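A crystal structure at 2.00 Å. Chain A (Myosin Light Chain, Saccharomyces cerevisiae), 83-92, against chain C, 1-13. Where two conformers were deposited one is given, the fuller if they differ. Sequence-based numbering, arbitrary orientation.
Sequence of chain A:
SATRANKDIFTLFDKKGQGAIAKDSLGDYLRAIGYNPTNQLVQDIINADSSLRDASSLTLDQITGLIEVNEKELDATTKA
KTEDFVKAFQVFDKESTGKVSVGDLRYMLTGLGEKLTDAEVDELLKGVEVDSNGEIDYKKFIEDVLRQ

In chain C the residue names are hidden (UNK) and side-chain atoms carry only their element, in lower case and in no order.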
ATOM      1  N   GLU A  83     -20.653   9.565 -20.566  1.00 55.71           N
ATOM      2  CA  GLU A  83     -21.530   9.248 -21.685  1.00 60.04           C
ATOM      3  C   GLU A  83     -21.000   8.176 -22.638  1.00 59.48           C
ATOM      4  O   GLU A  83     -21.779   7.533 -23.342  1.00 57.79           O
ATOM      5  CB  GLU A  83     -21.869  10.520 -22.476  1.00 70.47           C
ATOM      6  CG  GLU A  83     -20.672  11.341 -22.941  1.00 76.09           C
ATOM      7  CD  GLU A  83     -20.103  12.238 -21.851  1.00 84.99           C
ATOM      8  OE1 GLU A  83     -19.187  13.030 -22.162  1.00 91.95           O
ATOM      9  OE2 GLU A  83     -20.565  12.160 -20.692  1.00 80.28           O
ATOM     10  N   ASP A  84     -19.686   7.973 -22.662  1.00 53.85           N
ATOM     11  CA  ASP A  84     -19.102   6.973 -23.553  1.00 52.03           C
ATOM     12  C   ASP A  84     -19.529   5.548 -23.219  1.00 47.38           C
ATOM     13  O   ASP A  84     -19.335   4.642 -24.025  1.00 51.86           O
ATOM     14  CB  ASP A  84     -17.569   7.028 -23.519  1.00 59.04           C
ATOM     15  CG  ASP A  84     -17.017   8.392 -23.884  1.00 66.70           C
ATOM     16  OD1 ASP A  84     -17.520   9.007 -24.847  1.00 68.30           O
ATOM     17  OD2 ASP A  84     -16.065   8.841 -23.213  1.00 58.87           O
ATOM     18  N   PHE A  85     -20.107   5.343 -22.041  1.00 47.24           N
ATOM     19  CA  PHE A  85     -20.503   3.996 -21.636  1.00 47.08           C
ATOM     20  C   PHE A  85     -21.987   3.818 -21.337  1.00 46.28           C
ATOM     21  O   PHE A  85     -22.434   2.703 -21.069  1.00 43.06           O
ATOM     22  CB  PHE A  85     -19.700   3.577 -20.404  1.00 43.64           C
ATOM     23  CG  PHE A  85     -18.266   4.019 -20.441  1.00 38.53           C
ATOM     24  CD1 PHE A  85     -17.804   4.992 -19.559  1.00 36.55           C
ATOM     25  CD2 PHE A  85     -17.378   3.472 -21.364  1.00 30.23           C
ATOM     26  CE1 PHE A  85     -16.473   5.419 -19.592  1.00 42.06           C
ATOM     27  CE2 PHE A  85     -16.048   3.893 -21.405  1.00 27.35           C
ATOM     28  CZ  PHE A  85     -15.595   4.868 -20.517  1.00 38.11           C
ATOM     29  N   VAL A  86     -22.743   4.911 -21.381  1.00 43.63           N
ATOM     30  CA  VAL A  86     -24.170   4.858 -21.097  1.00 48.49           C
ATOM     31  C   VAL A  86     -24.908   3.805 -21.915  1.00 48.49           C
ATOM     32  O   VAL A  86     -25.710   3.047 -21.374  1.00 58.58           O
ATOM     33  CB  VAL A  86     -24.844   6.222 -21.344  1.00 47.31           C
ATOM     34  CG1 VAL A  86     -24.270   7.255 -20.398  1.00 64.56           C
ATOM     35  CG2 VAL A  86     -24.640   6.653 -22.786  1.00 58.10           C
ATOM     36  N   LYS A  87     -24.641   3.753 -23.213  1.00 45.92           N
ATOM     37  CA  LYS A  87     -25.311   2.790 -24.074  1.00 53.37           C
ATOM     38  C   LYS A  87     -24.928   1.344 -23.777  1.00 49.76           C
ATOM     39  O   LYS A  87     -25.737   0.435 -23.955  1.00 52.24           O
ATOM     40  CB  LYS A  87     -25.053   3.124 -25.545  1.00 53.05           C
ATOM     41  CG  LYS A  87     -25.718   4.423 -25.972  1.00 63.27           C
ATOM     42  CD  LYS A  87     -25.712   4.611 -27.477  1.00 69.48           C
ATOM     43  CE  LYS A  87     -26.528   5.835 -27.864  1.00 72.68           C
ATOM     44  NZ  LYS A  87     -26.603   6.021 -29.337  1.00 79.75           N
ATOM     45  N   ALA A  88     -23.701   1.128 -23.316  1.00 50.50           N
ATOM     46  CA  ALA A  88     -23.260  -0.221 -22.984  1.00 40.31           C
ATOM     47  C   ALA A  88     -24.149  -0.766 -21.864  1.00 47.47           C
ATOM     48  O   ALA A  88     -24.593  -1.911 -21.922  1.00 44.17           O
ATOM     49  CB  ALA A  88     -21.804  -0.207 -22.543  1.00 43.34           C
ATOM     50  N   PHE A  89     -24.413   0.055 -20.848  1.00 39.52           N
ATOM     51  CA  PHE A  89     -25.259  -0.374 -19.741  1.00 40.70           C
ATOM     52  C   PHE A  89     -26.734  -0.468 -20.132  1.00 42.90           C
ATOM     53  O   PHE A  89     -27.501  -1.204 -19.508  1.00 36.72           O
ATOM     54  CB  PHE A  89     -25.113   0.571 -18.546  1.00 44.34           C
ATOM     55  CG  PHE A  89     -23.840   0.379 -17.775  1.00 40.68           C
ATOM     56  CD1 PHE A  89     -22.713   1.139 -18.060  1.00 31.29           C
ATOM     57  CD2 PHE A  89     -23.766  -0.577 -16.764  1.00 40.16           C
ATOM     58  CE1 PHE A  89     -21.529   0.952 -17.349  1.00 36.75           C
ATOM     59  CE2 PHE A  89     -22.588  -0.770 -16.051  1.00 35.40           C
ATOM     60  CZ  PHE A  89     -21.468  -0.002 -16.344  1.00 35.15           C
ATOM     61  N   GLN A  90     -27.124   0.281 -21.161  1.00 40.14           N
ATOM     62  CA  GLN A  90     -28.506   0.275 -21.641  1.00 47.63           C
ATOM     63  C   GLN A  90     -28.950  -1.142 -21.983  1.00 46.03           C
ATOM     64  O   GLN A  90     -30.107  -1.508 -21.774  1.00 47.90           O
ATOM     65  CB  GLN A  90     -28.646   1.169 -22.879  1.00 49.23           C
ATOM     66  CG  GLN A  90     -28.331   2.628 -22.611  1.00 61.20           C
ATOM     67  CD  GLN A  90     -29.219   3.220 -21.534  1.00 68.04           C
ATOM     68  OE1 GLN A  90     -30.380   3.549 -21.782  1.00 76.93           O
ATOM     69  NE2 GLN A  90     -28.681   3.345 -20.323  1.00 67.20           N
ATOM     70  N   VAL A  91     -28.021  -1.930 -22.513  1.00 42.82           N
ATOM     71  CA  VAL A  91     -28.295  -3.312 -22.880  1.00 39.99           C
ATOM     72  C   VAL A  91     -28.800  -4.113 -21.680  1.00 44.05           C
ATOM     73  O   VAL A  91     -29.523  -5.095 -21.843  1.00 45.19           O
ATOM     74  CB  VAL A  91     -27.021  -3.987 -23.444  1.00 41.16           C
ATOM     75  CG1 VAL A  91     -27.262  -5.471 -23.670  1.00 46.81           C
ATOM     76  CG2 VAL A  91     -26.626  -3.318 -24.747  1.00 37.14           C
ATOM     77  N   PHE A  92     -28.425  -3.687 -20.473  1.00 42.63           N
ATOM     78  CA  PHE A  92     -28.847  -4.381 -19.260  1.00 39.63           C
ATOM     79  C   PHE A  92     -29.803  -3.550 -18.410  1.00 45.27           C
ATOM     80  O   PHE A  92     -30.109  -3.917 -17.273  1.00 50.52           O
ATOM     81  CB  PHE A  92     -27.626  -4.781 -18.424  1.00 35.77           C
ATOM     82  CG  PHE A  92     -26.631  -5.610 -19.178  1.00 33.76           C
ATOM     83  CD1 PHE A  92     -25.633  -5.004 -19.933  1.00 30.55           C
ATOM     84  CD2 PHE A  92     -26.720  -6.998 -19.174  1.00 36.33           C
ATOM     85  CE1 PHE A  92     -24.736  -5.769 -20.675  1.00 38.35           C
ATOM     86  CE2 PHE A  92     -25.828  -7.774 -19.913  1.00 38.50           C
ATOM     87  CZ  PHE A  92     -24.835  -7.158 -20.665  1.00 42.34           C
TER
ATOM     88  N   UNK C   1     -22.455  -3.272 -31.532  1.00 68.17           N
ATOM     89  CA  UNK C   1     -22.317  -1.787 -31.506  1.00 73.92           C
ATOM     90  C   UNK C   1     -21.912  -1.284 -30.121  1.00 72.03           C
ATOM     91  O   UNK C   1     -21.751  -0.081 -29.906  1.00 78.28           O
ATOM     92  c   UNK C   1     -24.858  -1.650 -31.177  1.00 80.41           C
ATOM     93  c   UNK C   1     -23.637  -1.130 -31.923  1.00 74.71           C
ATOM     94  n   UNK C   1     -27.051  -1.361 -32.174  1.00 82.57           N
ATOM     95  c   UNK C   1     -26.100  -0.810 -31.426  1.00 83.76           C
ATOM     96  o   UNK C   1     -26.199   0.324 -30.956  1.00 86.26           O
ATOM     97  N   UNK C   2     -21.733  -2.213 -29.191  1.00 62.66           N
ATOM     98  CA  UNK C   2     -21.367  -1.866 -27.824  1.00 51.28           C
ATOM     99  C   UNK C   2     -20.007  -2.417 -27.388  1.00 40.97           C
ATOM    100  O   UNK C   2     -19.565  -2.162 -26.273  1.00 42.45           O
ATOM    101  c   UNK C   2     -22.684  -3.873 -27.114  1.00 46.13           C
ATOM    102  c   UNK C   2     -23.614  -4.540 -26.121  1.00 51.87           C
ATOM    103  c   UNK C   2     -23.715  -1.567 -26.977  1.00 48.84           C
ATOM    104  c   UNK C   2     -22.430  -2.387 -26.842  1.00 51.47           C
ATOM    105  N   UNK C   3     -19.351  -3.175 -28.259  1.00 39.56           N
ATOM    106  CA  UNK C   3     -18.051  -3.759 -27.930  1.00 41.76           C
ATOM    107  C   UNK C   3     -16.967  -2.714 -27.679  1.00 42.62           C
ATOM    108  O   UNK C   3     -16.104  -2.896 -26.815  1.00 33.90           O
ATOM    109  c   UNK C   3     -17.602  -4.701 -29.046  1.00 45.15           C
ATOM    110  o   UNK C   3     -18.465  -5.815 -29.128  1.00 50.51           O
ATOM    111  N   UNK C   4     -17.010  -1.625 -28.437  1.00 42.16           N
ATOM    112  CA  UNK C   4     -16.029  -0.553 -28.296  1.00 41.91           C
ATOM    113  C   UNK C   4     -16.111   0.089 -26.920  1.00 38.38           C
ATOM    114  O   UNK C   4     -15.097   0.235 -26.230  1.00 28.56           O
ATOM    115  c   UNK C   4     -16.255   0.518 -29.364  1.00 45.25           C
ATOM    116  n   UNK C   4     -14.188   0.067 -32.182  1.00 85.34           N
ATOM    117  c   UNK C   4     -16.160  -0.000 -30.784  1.00 61.38           C
ATOM    118  c   UNK C   4     -14.771  -0.497 -31.128  1.00 76.17           C
ATOM    119  o   UNK C   4     -14.226  -1.377 -30.456  1.00 76.09           O
ATOM    120  N   UNK C   5     -17.324   0.473 -26.533  1.00 30.81           N
ATOM    121  CA  UNK C   5     -17.556   1.116 -25.250  1.00 39.02           C
ATOM    122  C   UNK C   5     -17.174   0.187 -24.105  1.00 29.45           C
ATOM    123  O   UNK C   5     -16.548   0.616 -23.137  1.00 29.03           O
ATOM    124  c   UNK C   5     -19.026   1.539 -25.126  1.00 37.70           C
ATOM    125  N   UNK C   6     -17.547  -1.083 -24.222  1.00 30.60           N
ATOM    126  CA  UNK C   6     -17.223  -2.059 -23.193  1.00 37.23           C
ATOM    127  C   UNK C   6     -15.709  -2.173 -23.011  1.00 31.20           C
ATOM    128  O   UNK C   6     -15.212  -2.139 -21.877  1.00 32.33           O
ATOM    129  c   UNK C   6     -17.282  -4.501 -22.568  1.00 31.10           C
ATOM    130  c   UNK C   6     -17.817  -3.446 -23.535  1.00 36.12           C
ATOM    131  c   UNK C   6     -20.066  -4.643 -23.895  1.00 32.66           C
ATOM    132  c   UNK C   6     -19.348  -3.374 -23.453  1.00 36.73           C
ATOM    133  N   UNK C   7     -14.979  -2.287 -24.120  1.00 26.79           N
ATOM    134  CA  UNK C   7     -13.524  -2.398 -24.061  1.00 28.63           C
ATOM    135  C   UNK C   7     -12.918  -1.162 -23.407  1.00 30.41           C
ATOM    136  O   UNK C   7     -12.015  -1.267 -22.582  1.00 27.32           O
ATOM    137  c   UNK C   7     -12.950  -2.592 -25.462  1.00 37.86           C
ATOM    138  n   UNK C   7     -12.652  -6.591 -27.299  1.00 70.70           N
ATOM    139  c   UNK C   7     -13.263  -3.960 -26.047  1.00 53.90           C
ATOM    140  c   UNK C   7     -12.751  -4.104 -27.469  1.00 59.94           C
ATOM    141  c   UNK C   7     -13.187  -5.432 -28.065  1.00 65.35           C
ATOM    142  N   UNK C   8     -13.412   0.015 -23.778  0.50 30.13           N
ATOM    143  CA  UNK C   8     -12.910   1.251 -23.193  0.50 32.57           C
ATOM    144  C   UNK C   8     -13.175   1.248 -21.694  0.50 31.85           C
ATOM    145  O   UNK C   8     -12.307   1.608 -20.898  0.50 31.95           O
ATOM    146  o   UNK C   8     -10.980   4.217 -28.580  0.50 53.33           O
ATOM    147  c   UNK C   8     -11.617   3.807 -27.431  0.50 48.43           C
ATOM    148  c   UNK C   8     -11.545   3.292 -25.087  0.50 40.73           C
ATOM    149  c   UNK C   8     -12.959   3.468 -27.468  0.50 41.21           C
ATOM    150  c   UNK C   8     -13.580   2.468 -23.839  0.50 36.20           C
ATOM    151  c   UNK C   8     -12.895   2.942 -25.097  0.50 32.90           C
ATOM    152  c   UNK C   8     -13.591   3.037 -26.302  0.50 45.31           C
ATOM    153  c   UNK C   8     -10.905   3.725 -26.244  0.50 45.49           C
ATOM    154  N   UNK C   9     -14.378   0.842 -21.310  1.00 29.88           N
ATOM    155  CA  UNK C   9     -14.719   0.786 -19.899  1.00 31.92           C
ATOM    156  C   UNK C   9     -13.783  -0.180 -19.176  1.00 22.18           C
ATOM    157  O   UNK C   9     -13.270   0.133 -18.103  1.00 28.07           O
ATOM    158  c   UNK C   9     -16.163   0.323 -19.719  1.00 31.06           C
ATOM    159  c   UNK C   9     -16.627   1.483 -17.550  1.00 33.90           C
ATOM    160  c   UNK C   9     -16.631   0.145 -18.269  1.00 32.01           C
ATOM    161  c   UNK C   9     -18.029  -0.448 -18.265  1.00 33.27           C
ATOM    162  N   UNK C  10     -13.548  -1.346 -19.773  1.00 25.71           N
ATOM    163  CA  UNK C  10     -12.672  -2.332 -19.160  1.00 27.06           C
ATOM    164  C   UNK C  10     -11.254  -1.795 -18.981  1.00 32.20           C
ATOM    165  O   UNK C  10     -10.603  -2.107 -17.977  1.00 29.67           O
ATOM    166  c   UNK C  10     -14.112  -5.391 -21.058  1.00 28.58           C
ATOM    167  c   UNK C  10     -12.662  -3.627 -19.975  1.00 25.41           C
ATOM    168  c   UNK C  10     -13.994  -4.373 -19.940  1.00 26.85           C
ATOM    169  n   UNK C  10     -14.640  -6.568 -20.745  1.00 27.75           N
ATOM    170  o   UNK C  10     -13.744  -5.113 -22.194  1.00 33.09           O
ATOM    171  N   UNK C  11     -10.781  -0.980 -19.930  1.00 28.60           N
ATOM    172  CA  UNK C  11      -9.435  -0.398 -19.824  1.00 28.96           C
ATOM    173  C   UNK C  11      -9.398   0.573 -18.650  1.00 23.93           C
ATOM    174  O   UNK C  11      -8.416   0.648 -17.908  1.00 25.07           O
ATOM    175  o   UNK C  11      -8.675  -1.584 -22.354  1.00 40.60           O
ATOM    176  c   UNK C  11      -9.062  -0.415 -22.339  1.00 45.61           C
ATOM    177  c   UNK C  11      -9.046   0.402 -21.071  1.00 36.70           C
ATOM    178  n   UNK C  11      -9.492   0.215 -23.431  1.00 49.78           N
ATOM    179  N   UNK C  12     -10.458   1.358 -18.511  1.00 26.40           N
ATOM    180  CA  UNK C  12     -10.519   2.321 -17.422  1.00 23.08           C
ATOM    181  C   UNK C  12     -10.681   1.602 -16.090  1.00 21.69           C
ATOM    182  O   UNK C  12     -10.173   2.054 -15.064  1.00 29.91           O
ATOM    183  n   UNK C  12     -11.556   4.273 -19.898  1.00 28.80           N
ATOM    184  c   UNK C  12     -11.238   4.426 -18.617  1.00 31.00           C
ATOM    185  c   UNK C  12     -11.659   3.314 -17.674  1.00 27.39           C
ATOM    186  o   UNK C  12     -10.598   5.399 -18.199  1.00 30.09           O
ATOM    187  N   UNK C  13     -11.376   0.471 -16.111  1.00 23.54           N
ATOM    188  CA  UNK C  13     -11.565  -0.309 -14.898  1.00 23.82           C
ATOM    189  C   UNK C  13     -10.226  -0.895 -14.437  1.00 26.40           C
ATOM    190  O   UNK C  13      -9.927  -0.908 -13.245  1.00 27.97           O
ATOM    191  c   UNK C  13     -15.137  -1.732 -15.427  1.00 24.69           C
ATOM    192  c   UNK C  13     -12.609  -1.415 -15.126  1.00 26.55           C
ATOM    193  c   UNK C  13     -12.441  -2.525 -14.092  1.00 24.46           C
ATOM    194  c   UNK C  13     -14.009  -0.796 -15.046  1.00 24.86           C
TER

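Position 1 has three carbons, the third bearing one oxygen and one nitrogen. It makes no close contact with chain A and is poorly ordered. It is C:Gln1.

Position 2 has four carbons, forked at the first, with one arm two carbons long. The end carbon of that arm lies 3.5 Å from CG2 of A:Val91. The one-carbon arm lies 4.2 Å from CA of A:Ala88. This is isoleucine, C:Ile2.

Position 3 has one carbon and one oxygen. Its CA-to-CB bond points away from chain A. It is C:Ser3, where the helix begins.

Position 4 has three carbons, then one oxygen and one nitrogen. Its end leads away from chain A. It is C:Gln4.

Position 5 has a single carbon. This CB sits 3.3 Å from O of A:Asp84 and 4.2 Å from CB of A:Ala88. The CA is 5.5 Å from CA of A:Phe85. It is C:Ala5.

Position 6 has four carbons, again forked at the first with one longer arm. The CA-to-CB bond points away, but the first carbon of the longer arm returns to 4.1 Å from CB of A:Ala88. It is C:Ile6.

Position 7 has four carbons in a row ending in nitrogen. Its CA-to-CB bond points away. It is C:Lys7.

Position 8 has one carbon, then a six-carbon ring bearing an oxygen. Its CB is 3.7 Å from CE2 of A:Phe85, at the ring edge, while the end of the side chain leads away. It is C:Tyr8.

Position 9 has four carbons, forked at the second. One end carbon lies over a face of the A:Phe85 ring, 4.2 Å from the centroid, in a CH-pi contact. The other is 3.9 Å from CE1 of A:Phe89. It is C:Leu9.

Position 10 has three carbons, one oxygen and one nitrogen. Its CA-to-CB bond points away. It is C:Gln10, hydrogen-bonded elsewhere in the structure.

Position 11 has two carbons, the second carrying one oxygen and one nitrogen, out of reach. It is C:Asn11.

Position 12 has the same atoms. Its nitrogen lies 4.1 Å from CZ of A:Phe85. It is C:Asn12, whose ND2 donates to O of C:Tyr8 at 2.9 Å.

Position 13 has four carbons, forked at the first, out of reach. It is C:Ile13.

The contact is mainly apolar. No hydrogen bond crosses it. The helix axes approach to 8.4 Å at 116°. A:Phe85 packs against positions 5, 8, 9 and 12, on one helical side. A:Ala88 touches C:Ile2, C:Ala5 and C:Ile6. A:Val91 packs on C:Ile2, just before the helix.

Chain C 1-13: QISQAIKYLQNNI
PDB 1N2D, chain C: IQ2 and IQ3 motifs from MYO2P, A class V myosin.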